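Local coordinates for protein GEO10716p1 (Drosophila melanogaster, PDB 7BTG) that probably removes phosphate from phosphoarginine in proteins, as an arginine phosphatase of the low molecular weight protein tyrosine phosphatase family, at residues 36-41 and 67-72. The protein carries 1 engineered substitution. Residues are numbered along the deposited sequence; the frame is centred on the assembly and turned at random.
Sequences DSAGLR and LGRMIS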
loop_
_atom_site.group_PDB
_atom_site.type_symbol
_atom_site.label_atom_id
_atom_site.label_comp_id
_atom_site.label_asym_id
_atom_site.label_seq_id
_atom_site.Cartn_x
_atom_site.Cartn_y
_atom_site.Cartn_z
ATOM N N ASP A 36 -0.058 5.062 6.037
ATOM C CA ASP A 36 -1.282 5.642 5.499
ATOM C C ASP A 36 -1.520 5.055 4.112
ATOM O O ASP A 36 -0.707 4.281 3.599
ATOM C CB ASP A 36 -1.193 7.179 5.468
ATOM C CG ASP A 36 -2.537 7.844 5.182
ATOM O OD1 ASP A 36 -2.545 9.018 4.736
ATOM O OD2 ASP A 36 -3.580 7.181 5.389
ATOM N N SER A 37 -2.637 5.429 3.486
ATOM C CA SER A 37 -2.850 4.970 2.122
ATOM C C SER A 37 -3.704 5.980 1.364
ATOM O O SER A 37 -4.398 6.816 1.954
ATOM C CB SER A 37 -3.467 3.565 2.078
ATOM O OG SER A 37 -4.780 3.522 2.612
ATOM N N ALA A 38 -3.591 5.924 0.035
ATOM C CA ALA A 38 -4.252 6.883 -0.835
ATOM C C ALA A 38 -4.443 6.236 -2.201
ATOM O O ALA A 38 -3.936 5.139 -2.465
ATOM C CB ALA A 38 -3.451 8.187 -0.919
ATOM N N GLY A 39 -5.160 6.945 -3.090
ATOM C CA GLY A 39 -5.561 6.385 -4.368
ATOM C C GLY A 39 -5.340 7.353 -5.514
ATOM O O GLY A 39 -4.909 8.487 -5.321
ATOM N N LEU A 40 -5.651 6.877 -6.715
ATOM C CA LEU A 40 -5.384 7.611 -7.947
ATOM C C LEU A 40 -6.651 7.943 -8.751
ATOM O O LEU A 40 -6.542 8.412 -9.889
ATOM C CB LEU A 40 -4.390 6.805 -8.794
ATOM C CG LEU A 40 -3.066 6.461 -8.079
ATOM C CD1 LEU A 40 -2.310 5.399 -8.798
ATOM C CD2 LEU A 40 -2.160 7.696 -7.912
ATOM N N ARG A 41 -7.848 7.703 -8.202
ATOM C CA ARG A 41 -9.110 8.002 -8.873
ATOM C C ARG A 41 -10.133 8.420 -7.829
ATOM O O ARG A 41 -10.046 8.031 -6.664
ATOM C CB ARG A 41 -9.686 6.804 -9.654
ATOM C CG ARG A 41 -8.808 6.211 -10.743
ATOM C CD ARG A 41 -8.751 7.062 -12.004
ATOM N NE ARG A 41 -8.003 6.344 -13.021
ATOM C CZ ARG A 41 -6.672 6.308 -13.067
ATOM N NH1 ARG A 41 -5.962 6.972 -12.167
ATOM N NH2 ARG A 41 -6.049 5.616 -14.005
ATOM N N LEU A 67 -10.999 6.000 5.199
ATOM C CA LEU A 67 -11.796 6.590 4.132
ATOM C C LEU A 67 -10.942 6.742 2.875
ATOM O O LEU A 67 -9.847 7.313 2.932
ATOM C CB LEU A 67 -12.339 7.954 4.564
ATOM C CG LEU A 67 -13.345 8.048 5.718
ATOM C CD1 LEU A 67 -13.517 9.496 6.180
ATOM C CD2 LEU A 67 -14.683 7.449 5.340
ATOM N N GLY A 68 -11.461 6.278 1.739
ATOM C CA GLY A 68 -10.754 6.448 0.481
ATOM C C GLY A 68 -10.449 7.901 0.185
ATOM O O GLY A 68 -11.323 8.757 0.344
ATOM N N ARG A 69 -9.210 8.211 -0.189
ATOM C CA ARG A 69 -8.834 9.579 -0.515
ATOM C C ARG A 69 -7.863 9.573 -1.689
ATOM O O ARG A 69 -7.234 8.560 -2.009
ATOM C CB ARG A 69 -8.206 10.325 0.684
ATOM C CG ARG A 69 -6.789 9.858 1.048
ATOM C CD ARG A 69 -6.201 10.682 2.188
ATOM N NE ARG A 69 -4.808 10.336 2.491
ATOM C CZ ARG A 69 -3.756 10.845 1.847
ATOM N NH1 ARG A 69 -3.936 11.709 0.849
ATOM N NH2 ARG A 69 -2.518 10.490 2.194
ATOM N N MET A 70 -7.766 10.722 -2.344
ATOM C CA MET A 70 -6.816 10.887 -3.424
ATOM C C MET A 70 -5.449 11.197 -2.847
ATOM O O MET A 70 -5.334 11.804 -1.783
ATOM C CB MET A 70 -7.231 12.028 -4.347
ATOM C CG MET A 70 -8.543 11.834 -5.062
ATOM S SD MET A 70 -8.357 11.078 -6.695
ATOM C CE MET A 70 -6.639 11.386 -7.074
ATOM N N ILE A 71 -4.405 10.751 -3.546
ATOM C CA ILE A 71 -3.079 11.252 -3.237
ATOM C C ILE A 71 -3.037 12.726 -3.615
ATOM O O ILE A 71 -3.623 13.143 -4.620
ATOM C CB ILE A 71 -1.992 10.437 -3.964
ATOM C CG1 ILE A 71 -0.619 10.727 -3.360
ATOM C CG2 ILE A 71 -1.965 10.747 -5.457
ATOM C CD1 ILE A 71 0.469 9.827 -3.862
ATOM N N SER A 72 -2.399 13.531 -2.775
ATOM C CA SER A 72 -2.194 14.946 -3.042
ATOM C C SER A 72 -0.713 15.200 -3.274
ATOM O O SER A 72 0.139 14.353 -2.996
ATOM C CB SER A 72 -2.702 15.803 -1.870
ATOM O OG SER A 72 -1.959 15.529 -0.691
#
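Gly39 and Met70 face each other across a single beta bridge, their CA atoms 4.8 Å apart. Ile71 N donates a nearly straight bond to Gly39 O (2.9 Å, 166°), while the bond from Gly39 N to Arg69 O is short but bent, and weak. With no side chain, Gly39 lets the 67-72 loop lie close against the strand.

Arg69 CG takes the crowded position between backbone N and carbonyl carbon (chi1 72°), and the extended chain then runs back to Asp36. The two meet tip to tip in a salt bridge, Arg69 NH2 to Asp36 OD1 at 2.9 Å. Asp36 OD1 lies near the guanidinium plane, but NH2 comes from above the carboxylate, the planes being 29° apart; Arg69 NE adds a weak bond to the same oxygen. Small Ala38 leaves room: its CB sits 3.8 Å over the centre of one guanidinium face. Asp75, in helix 73-78, forms a second salt bridge with Arg69 NH1. Branched Ile71 sets CG2 3.9 Å from Leu40 CD2, and bent Met70 brings SD alongside the Arg41 backbone.

In the family's four-stranded parallel sheet (order 2-1-3-4), the loop bridges outermost strand 34-39, which pairs with strand 2-7; helix 87-99 packs on Leu40 and Ile71.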